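Trehalose-6-phosphate phosphatase (Candida albicans, PDB 5DXI) is a phosphatase of the HAD superfamily and holds a glycan of two glucose units beside a magnesium and beryllium trifluoride site. Local coordinates at residues F121-T125 with A139-H143; A88-C92 with R185-K191; I36-P40 with H143-A147. All coordinates share one frame; numbering follows the deposited sequence.

Contact 1. Residues F121-T125 with A139-H143; sequences FKYYT and ALTWH. With GLC (alpha-D-glucopyranose), chain C.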
# COMPACT_ATOMS: atom_id res chain seq x y z
N PHE A 121 0.01 -20.91 -12.34
CA PHE A 121 -0.75 -19.81 -12.95
C PHE A 121 -1.06 -20.11 -14.42
O PHE A 121 -2.14 -19.76 -14.91
CB PHE A 121 0.01 -18.48 -12.83
CG PHE A 121 -0.16 -17.79 -11.49
CD1 PHE A 121 -1.15 -18.18 -10.61
CD2 PHE A 121 0.70 -16.75 -11.12
CE1 PHE A 121 -1.30 -17.55 -9.37
CE2 PHE A 121 0.55 -16.11 -9.88
CZ PHE A 121 -0.44 -16.51 -9.01
N LYS A 122 -0.13 -20.74 -15.12
CA LYS A 122 -0.35 -21.07 -16.53
C LYS A 122 -1.52 -22.04 -16.69
O LYS A 122 -2.33 -21.91 -17.62
CB LYS A 122 0.92 -21.64 -17.16
CG LYS A 122 1.94 -20.59 -17.55
CD LYS A 122 3.20 -21.22 -18.11
CE LYS A 122 4.10 -20.18 -18.73
NZ LYS A 122 5.47 -20.72 -18.97
N TYR A 123 -1.62 -23.00 -15.78
CA TYR A 123 -2.74 -23.95 -15.78
C TYR A 123 -4.08 -23.26 -15.59
O TYR A 123 -5.04 -23.55 -16.30
CB TYR A 123 -2.53 -25.00 -14.69
CG TYR A 123 -3.70 -25.94 -14.48
CD1 TYR A 123 -3.86 -27.09 -15.25
CD2 TYR A 123 -4.64 -25.69 -13.48
CE1 TYR A 123 -4.92 -27.95 -15.05
CE2 TYR A 123 -5.72 -26.55 -13.27
CZ TYR A 123 -5.85 -27.67 -14.06
OH TYR A 123 -6.91 -28.52 -13.86
N TYR A 124 -4.17 -22.35 -14.62
CA TYR A 124 -5.44 -21.70 -14.34
C TYR A 124 -5.74 -20.62 -15.36
O TYR A 124 -6.90 -20.30 -15.59
CB TYR A 124 -5.46 -21.15 -12.91
CG TYR A 124 -5.61 -22.25 -11.89
CD1 TYR A 124 -6.86 -22.75 -11.56
CD2 TYR A 124 -4.50 -22.79 -11.26
CE1 TYR A 124 -7.01 -23.76 -10.63
CE2 TYR A 124 -4.63 -23.80 -10.33
CZ TYR A 124 -5.89 -24.28 -10.02
OH TYR A 124 -6.03 -25.29 -9.09
N THR A 125 -4.70 -20.06 -15.97
CA THR A 125 -4.89 -19.10 -17.05
C THR A 125 -5.55 -19.79 -18.25
O THR A 125 -6.48 -19.27 -18.86
CB THR A 125 -3.55 -18.46 -17.52
OG1 THR A 125 -3.02 -17.63 -16.47
CG2 THR A 125 -3.77 -17.60 -18.74
N ALA A 139 7.62 -10.46 -7.24
CA ALA A 139 6.24 -10.90 -7.13
C ALA A 139 5.67 -11.36 -8.47
O ALA A 139 6.07 -10.88 -9.52
CB ALA A 139 5.39 -9.78 -6.56
N LEU A 140 4.73 -12.30 -8.42
CA LEU A 140 3.96 -12.71 -9.59
C LEU A 140 2.49 -12.46 -9.34
O LEU A 140 2.01 -12.64 -8.22
CB LEU A 140 4.19 -14.18 -9.94
CG LEU A 140 5.52 -14.52 -10.61
CD1 LEU A 140 6.58 -14.85 -9.58
CD2 LEU A 140 5.35 -15.66 -11.61
N THR A 141 1.78 -12.05 -10.38
CA THR A 141 0.37 -11.71 -10.26
C THR A 141 -0.46 -12.45 -11.30
O THR A 141 -0.13 -12.44 -12.48
CB THR A 141 0.15 -10.19 -10.44
OG1 THR A 141 0.96 -9.47 -9.50
CG2 THR A 141 -1.30 -9.82 -10.23
N TRP A 142 -1.53 -13.10 -10.86
CA TRP A 142 -2.49 -13.65 -11.81
C TRP A 142 -3.75 -12.79 -11.80
O TRP A 142 -4.41 -12.66 -10.77
CB TRP A 142 -2.81 -15.11 -11.49
CG TRP A 142 -3.77 -15.73 -12.48
CD1 TRP A 142 -3.57 -15.90 -13.83
CD2 TRP A 142 -5.07 -16.26 -12.20
NE1 TRP A 142 -4.67 -16.50 -14.40
CE2 TRP A 142 -5.60 -16.73 -13.42
CE3 TRP A 142 -5.83 -16.37 -11.04
CZ2 TRP A 142 -6.87 -17.31 -13.50
CZ3 TRP A 142 -7.09 -16.95 -11.12
CH2 TRP A 142 -7.60 -17.41 -12.34
N HIS A 143 -4.03 -12.19 -12.95
CA HIS A 143 -5.19 -11.30 -13.12
C HIS A 143 -6.39 -12.04 -13.72
O HIS A 143 -6.24 -12.73 -14.72
CB HIS A 143 -4.85 -10.14 -14.04
CG HIS A 143 -3.88 -9.15 -13.47
ND1 HIS A 143 -4.26 -8.15 -12.61
CD2 HIS A 143 -2.55 -8.98 -13.68
CE1 HIS A 143 -3.21 -7.41 -12.30
NE2 HIS A 143 -2.16 -7.90 -12.94
C1 GLC C . -2.59 -3.44 -10.08
C2 GLC C . -1.41 -4.14 -10.74
C3 GLC C . -0.84 -5.20 -9.79
C4 GLC C . -0.47 -4.54 -8.47
C5 GLC C . -1.70 -3.85 -7.90
C6 GLC C . -1.33 -3.09 -6.64
O1 GLC C . -3.66 -4.37 -9.88
O2 GLC C . -1.85 -4.74 -11.95
O3 GLC C . 0.33 -5.78 -10.35
O4 GLC C . 0.02 -5.52 -7.53
O5 GLC C . -2.22 -2.90 -8.81
O6 GLC C . -0.45 -2.01 -7.00

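Contact 2. Residues A88-C92 with R185-K191; sequences AEHGC and RPKFVNK. With BEF (beryllium trifluoride ion), chain F.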
# COMPACT_ATOMS: atom_id res chain seq x y z
N ALA A 88 8.02 -0.79 -4.29
CA ALA A 88 7.45 -1.59 -5.36
C ALA A 88 7.29 -3.05 -4.94
O ALA A 88 7.99 -3.52 -4.04
CB ALA A 88 8.35 -1.48 -6.65
N GLU A 89 6.36 -3.74 -5.60
CA GLU A 89 6.11 -5.18 -5.45
C GLU A 89 5.84 -5.62 -4.01
O GLU A 89 6.39 -6.62 -3.54
CB GLU A 89 7.29 -5.99 -6.04
CG GLU A 89 7.63 -5.60 -7.47
CD GLU A 89 8.45 -6.62 -8.27
OE1 GLU A 89 8.49 -7.82 -7.92
OE2 GLU A 89 9.03 -6.22 -9.29
N HIS A 90 4.96 -4.88 -3.34
CA HIS A 90 4.48 -5.22 -2.01
C HIS A 90 5.64 -5.36 -1.03
O HIS A 90 5.68 -6.32 -0.28
CB HIS A 90 3.65 -6.52 -2.03
CG HIS A 90 2.52 -6.52 -3.02
ND1 HIS A 90 1.30 -5.92 -2.76
CD2 HIS A 90 2.42 -7.06 -4.25
CE1 HIS A 90 0.50 -6.08 -3.81
NE2 HIS A 90 1.16 -6.78 -4.72
N GLY A 91 6.58 -4.42 -1.05
CA GLY A 91 7.66 -4.41 -0.07
C GLY A 91 9.01 -4.97 -0.52
O GLY A 91 9.94 -5.03 0.28
N CYS A 92 9.12 -5.36 -1.79
CA CYS A 92 10.39 -5.92 -2.26
C CYS A 92 11.44 -4.86 -2.55
O CYS A 92 12.64 -5.13 -2.43
CB CYS A 92 10.16 -6.79 -3.50
SG CYS A 92 9.17 -8.27 -3.13
N ARG A 185 4.41 -13.57 -3.25
CA ARG A 185 5.68 -12.92 -2.99
C ARG A 185 6.25 -13.47 -1.68
O ARG A 185 5.50 -14.08 -0.91
CB ARG A 185 5.49 -11.41 -2.94
CG ARG A 185 4.59 -10.97 -1.84
CD ARG A 185 5.22 -9.88 -0.99
NE ARG A 185 4.19 -9.32 -0.12
CZ ARG A 185 3.74 -9.93 0.97
NH1 ARG A 185 4.26 -11.09 1.36
NH2 ARG A 185 2.78 -9.36 1.68
N PRO A 186 7.56 -13.27 -1.43
CA PRO A 186 8.21 -13.76 -0.21
C PRO A 186 7.47 -13.26 1.00
O PRO A 186 6.98 -12.13 1.00
CB PRO A 186 9.61 -13.16 -0.27
CG PRO A 186 9.87 -12.95 -1.73
CD PRO A 186 8.52 -12.55 -2.30
N LYS A 187 7.34 -14.11 2.01
CA LYS A 187 6.54 -13.79 3.16
C LYS A 187 7.20 -12.72 4.02
O LYS A 187 6.51 -11.95 4.70
CB LYS A 187 6.26 -15.06 3.98
CG LYS A 187 5.19 -14.85 5.04
CD LYS A 187 4.52 -16.17 5.46
CE LYS A 187 5.38 -16.96 6.42
NZ LYS A 187 5.47 -16.27 7.74
N PHE A 188 8.52 -12.66 4.01
CA PHE A 188 9.21 -11.80 4.97
C PHE A 188 9.57 -10.43 4.41
O PHE A 188 10.26 -9.65 5.07
CB PHE A 188 10.45 -12.52 5.51
CG PHE A 188 10.11 -13.79 6.24
CD1 PHE A 188 9.50 -13.74 7.49
CD2 PHE A 188 10.37 -15.03 5.68
CE1 PHE A 188 9.17 -14.91 8.16
CE2 PHE A 188 10.04 -16.20 6.34
CZ PHE A 188 9.43 -16.14 7.58
N VAL A 189 9.11 -10.13 3.19
CA VAL A 189 9.00 -8.76 2.70
C VAL A 189 7.50 -8.44 2.53
O VAL A 189 6.74 -9.28 2.05
CB VAL A 189 9.75 -8.52 1.37
CG1 VAL A 189 11.27 -8.53 1.57
CG2 VAL A 189 9.33 -9.54 0.31
N ASN A 190 7.08 -7.24 2.94
CA ASN A 190 5.69 -6.81 2.80
C ASN A 190 5.56 -5.32 3.11
O ASN A 190 6.50 -4.70 3.60
CB ASN A 190 4.77 -7.61 3.71
CG ASN A 190 5.16 -7.51 5.17
OD1 ASN A 190 4.90 -6.49 5.84
ND2 ASN A 190 5.78 -8.57 5.70
N LYS A 191 4.39 -4.75 2.82
CA LYS A 191 4.18 -3.31 2.99
C LYS A 191 4.29 -2.90 4.46
O LYS A 191 4.62 -1.75 4.76
CB LYS A 191 2.82 -2.89 2.42
CG LYS A 191 2.68 -2.99 0.89
CD LYS A 191 1.48 -2.18 0.38
CE LYS A 191 1.38 -2.16 -1.17
NZ LYS A 191 0.19 -1.32 -1.59
BE BEF F . -1.46 -0.16 -4.01
F1 BEF F . -0.75 -1.78 -4.09
F2 BEF F . -2.73 -0.70 -5.11
F3 BEF F . -0.57 0.46 -5.41
O HOH W 1 9.71 -5.55 3.03

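Contact 3. Residues I36-P40 with H143-A147; sequences IVQDP and HYRRA. With GLC (alpha-D-glucopyranose), chain B; GLC (alpha-D-glucopyranose), chain C.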
# COMPACT_ATOMS: atom_id res chain seq x y z
N ILE A 36 -9.73 1.78 -9.62
CA ILE A 36 -9.53 0.47 -10.20
C ILE A 36 -10.07 0.45 -11.63
O ILE A 36 -11.23 0.78 -11.85
CB ILE A 36 -10.22 -0.60 -9.37
CG1 ILE A 36 -9.54 -0.70 -7.98
CG2 ILE A 36 -10.22 -1.93 -10.08
CD1 ILE A 36 -8.14 -1.30 -8.01
N VAL A 37 -9.24 0.05 -12.59
CA VAL A 37 -9.72 -0.07 -13.97
C VAL A 37 -9.34 -1.42 -14.57
O VAL A 37 -8.55 -2.18 -14.01
CB VAL A 37 -9.17 1.05 -14.87
CG1 VAL A 37 -9.79 2.39 -14.48
CG2 VAL A 37 -7.63 1.11 -14.82
N GLN A 38 -9.93 -1.69 -15.73
CA GLN A 38 -9.79 -2.95 -16.44
C GLN A 38 -8.34 -3.19 -16.90
O GLN A 38 -7.78 -4.29 -16.76
CB GLN A 38 -10.75 -2.95 -17.64
CG GLN A 38 -12.25 -2.86 -17.26
CD GLN A 38 -12.74 -1.43 -16.94
OE1 GLN A 38 -11.99 -0.45 -17.02
NE2 GLN A 38 -14.00 -1.31 -16.57
N ASP A 39 -7.74 -2.15 -17.46
CA ASP A 39 -6.40 -2.22 -18.02
C ASP A 39 -5.42 -1.53 -17.07
O ASP A 39 -5.49 -0.31 -16.89
CB ASP A 39 -6.39 -1.57 -19.41
CG ASP A 39 -5.01 -1.56 -20.06
OD1 ASP A 39 -4.02 -2.03 -19.46
OD2 ASP A 39 -4.93 -1.08 -21.22
N PRO A 40 -4.51 -2.31 -16.45
CA PRO A 40 -3.59 -1.73 -15.46
C PRO A 40 -2.75 -0.59 -16.03
O PRO A 40 -2.41 0.33 -15.29
CB PRO A 40 -2.71 -2.92 -15.04
CG PRO A 40 -3.59 -4.12 -15.28
CD PRO A 40 -4.37 -3.78 -16.53
N HIS A 143 -4.03 -12.19 -12.95
CA HIS A 143 -5.19 -11.30 -13.12
C HIS A 143 -6.39 -12.04 -13.72
O HIS A 143 -6.24 -12.73 -14.72
CB HIS A 143 -4.85 -10.14 -14.04
CG HIS A 143 -3.88 -9.15 -13.47
ND1 HIS A 143 -4.26 -8.15 -12.61
CD2 HIS A 143 -2.55 -8.98 -13.68
CE1 HIS A 143 -3.21 -7.41 -12.30
NE2 HIS A 143 -2.16 -7.90 -12.94
N TYR A 144 -7.57 -11.86 -13.14
CA TYR A 144 -8.78 -12.43 -13.76
C TYR A 144 -9.95 -11.45 -13.81
O TYR A 144 -11.11 -11.87 -13.92
CB TYR A 144 -9.20 -13.72 -13.04
CG TYR A 144 -9.51 -13.60 -11.57
CD1 TYR A 144 -10.81 -13.38 -11.13
CD2 TYR A 144 -8.52 -13.73 -10.61
CE1 TYR A 144 -11.11 -13.28 -9.78
CE2 TYR A 144 -8.81 -13.64 -9.24
CZ TYR A 144 -10.11 -13.41 -8.84
OH TYR A 144 -10.42 -13.31 -7.50
N ARG A 145 -9.66 -10.15 -13.74
CA ARG A 145 -10.71 -9.13 -13.81
C ARG A 145 -11.49 -9.23 -15.13
O ARG A 145 -12.71 -9.09 -15.16
CB ARG A 145 -10.12 -7.73 -13.61
CG ARG A 145 -11.14 -6.59 -13.67
CD ARG A 145 -10.54 -5.30 -13.13
NE ARG A 145 -10.07 -5.47 -11.74
CZ ARG A 145 -10.85 -5.49 -10.67
NH1 ARG A 145 -12.18 -5.35 -10.81
NH2 ARG A 145 -10.33 -5.66 -9.45
N ARG A 146 -10.78 -9.48 -16.22
CA ARG A 146 -11.39 -9.51 -17.56
C ARG A 146 -12.14 -10.81 -17.87
O ARG A 146 -12.76 -10.92 -18.92
CB ARG A 146 -10.31 -9.30 -18.61
CG ARG A 146 -9.65 -7.94 -18.58
CD ARG A 146 -8.58 -7.88 -19.65
NE ARG A 146 -7.99 -6.56 -19.84
CZ ARG A 146 -6.72 -6.36 -20.19
NH1 ARG A 146 -5.91 -7.39 -20.36
NH2 ARG A 146 -6.26 -5.12 -20.36
N ALA A 147 -12.06 -11.79 -16.98
CA ALA A 147 -12.76 -13.06 -17.18
C ALA A 147 -14.22 -12.97 -16.76
O ALA A 147 -14.63 -11.98 -16.14
CB ALA A 147 -12.06 -14.18 -16.43
C1 GLC B . -4.86 -3.71 -9.46
C2 GLC B . -6.02 -4.68 -9.47
C3 GLC B . -6.36 -5.08 -10.90
C4 GLC B . -6.68 -3.84 -11.73
C5 GLC B . -5.49 -2.90 -11.67
C6 GLC B . -5.74 -1.58 -12.39
O2 GLC B . -5.72 -5.85 -8.72
O3 GLC B . -7.46 -5.99 -10.87
O4 GLC B . -6.91 -4.21 -13.09
O5 GLC B . -5.18 -2.59 -10.30
O6 GLC B . -6.72 -0.83 -11.65
C1 GLC C . -2.59 -3.44 -10.08
C2 GLC C . -1.41 -4.14 -10.74
C3 GLC C . -0.84 -5.20 -9.79
C4 GLC C . -0.47 -4.54 -8.47
C5 GLC C . -1.70 -3.85 -7.90
C6 GLC C . -1.33 -3.09 -6.64
O1 GLC C . -3.66 -4.37 -9.88
O2 GLC C . -1.85 -4.74 -11.95
O3 GLC C . 0.33 -5.78 -10.35
O4 GLC C . 0.02 -5.52 -7.53
O5 GLC C . -2.22 -2.90 -8.81
O6 GLC C . -0.45 -2.01 -7.00

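Contact 1. Residues F121-T125 with A139-H143
Phe-121 and Trp-142 meet where helix 113-126 packs on strand 140-143 of the antiparallel four-stranded sheet, the helix-on-sheet layer of the smaller, cap part of this HAD-family phosphatase. The two short segments run almost parallel, their axes at 9° and 9.8 Å apart at closest approach. Trp-142 CB stands squarely over the middle of the Phe-121 ring, 3.5 Å from its centroid, a CH-pi contact made by the methylene and not by the indole. The five-membered ring of Trp-142 lies nearly parallel to the phenyl ring but slid off it, so the rings barely overlap. Leu-140 O lies at the phenyl edge, 4.1 Å from Phe-121 CE2, and the same CE2 packs on Leu-140 CB.

The indole goes on toward the next turn of the helix because its CG is anti to the backbone N (chi1 -178°). There Tyr-124 CB sits over one face of the Trp-142 ring, offset toward its rim, and Thr-125 OG1 lies at the edge near the ring plane. Trp-142 NE1 gives Thr-125 OG1 a hydrogen bond that is short but bent, 2.9 Å at 118°, and therefore weak. Thr-141 and His-143 point away from the helix and belong to the glycan pocket.

Around this first shell, Phe-121 is also packed by Cys-159 and Leu-163 of helix 149-165 and by Ile-133 and Ile-182 of the flanking strands. Tyr-124 turns its ring away from the strand, and its OH bonds to Glu-162. The hydroxyl of Thr-125 is fixed from within the helix: Thr-125 OG1 donates to Phe-121 O at 2.8 Å from above the carbonyl plane, while Thr-125 N reaches the same oxygen from the other face.

Contact 2. Residues A88-C92 with R185-K191
Arg-185 and His-90 come together through a bent side-chain path: CG of Arg-185 lies between its backbone N and carbonyl carbon (chi1 63°), and the chain then bends at chi2, 128°. This bend brings the edge of the guanidinium to His-90 CB, 3.4 Å from Arg-185 NE. One face of the group is covered by Val-189 O and Asn-190 CB, and Arg-185 NH1 donates to Pro-186 O at 2.9 Å, so the arginine folds back on the residues after its strand.

Lys-191 is extended beyond CG and crosses the His-90 side chain at a slant, CE 4.1 Å from His-90 ND1. Its NZ donates to F1 of beryllium trifluoride at 2.7 Å and forms a salt bridge with Asp-237. His-90, of the glycan pocket, bonds through ND1 to Thr-236 and weakly through NE2 to a glucose O4, so the two ligands sit side by side.

The backbones touch at Gly-91, where a CB would clash with Asn-190 C and with His-90 O. Next to it, Asn-190 CA makes a CA-H...O contact of 3.1 Å with His-90 O, and one water joins Gly-91 O to Asn-190 N. Cys-92 SG packs on Val-189 CG2 at 3.7 Å.

The contact ties the turn between strands 85-88 and 93-95 of the large sheet to the exit of strand 181-186 of the cap sheet, where Asn-190 N-caps helix 191-199, close to helix 235-253.

Contact 3. Residues I36-P40 with H143-A147
Ile-36 and Arg-145 cross at about a right angle, with Ile-36 CG2 placed over the centre of one guanidinium face, 3.7 Å from Arg-145 CZ. The edge of that same group is turned to the glucose of chain B. Arg-145 NE donates almost straight to O3 of this sugar (2.8 Å, 163°), and NH2 adds a weak bond to the same oxygen. A bend at chi3 (-57°) turns the edge of the guanidinium to O3 of the sugar and one face to the isoleucine methyl.

The opposing loop grips the glucose of chain B by its backbone. Val-37 N donates to O6 at 2.8 Å, and Val-37 O accepts from O4, also at 2.8 Å. Arg-146 lies alongside Asp-39, both pointing the same way, their carboxylate and guanidinium planes 63° apart; the salt bridge from Arg-146 NH2 to Asp-39 OD1 is long at 3.9 Å, and that oxygen also accepts from Ala-41 N.

Deeper in, His-143 meets the glucose of chain C at its ring edge, CE1 3.0 Å from O2, while Pro-40 CB approaches the same hydroxyl. His-143 NE2 bonds to Glu-134.

The two loops close over the glycan from the two parts of the fold: residues 36-40 lie between strand 23-27 and helix 47-58, whereas the loop at 143-147, with its type I turn, links strand 140-143 to helix 149-165.

Contacts 2 and 3 border the cleft between the cap and the part with the magnesium site, while contact 1 backs the cap sheet behind it. Contacts 1 and 3 share His-143, their centres 13 Å apart; contact 3 continues from the end of strand 140-143 to the glycan. Contacts 1 and 2, with centres about 17 Å apart, meet directly: Ala-139 N lies 2.9 Å from Glu-89 OE1, a probable hydrogen bond, and strands 140-143 and 181-186 are sheet neighbours. Contacts 2 and 3 do not touch, their nearest atoms about 9 Å apart. Contact 2 reaches beryllium trifluoride, whereas the side chain of Ile-36 in contact 3 remains about 6 Å from it at the nearest atoms.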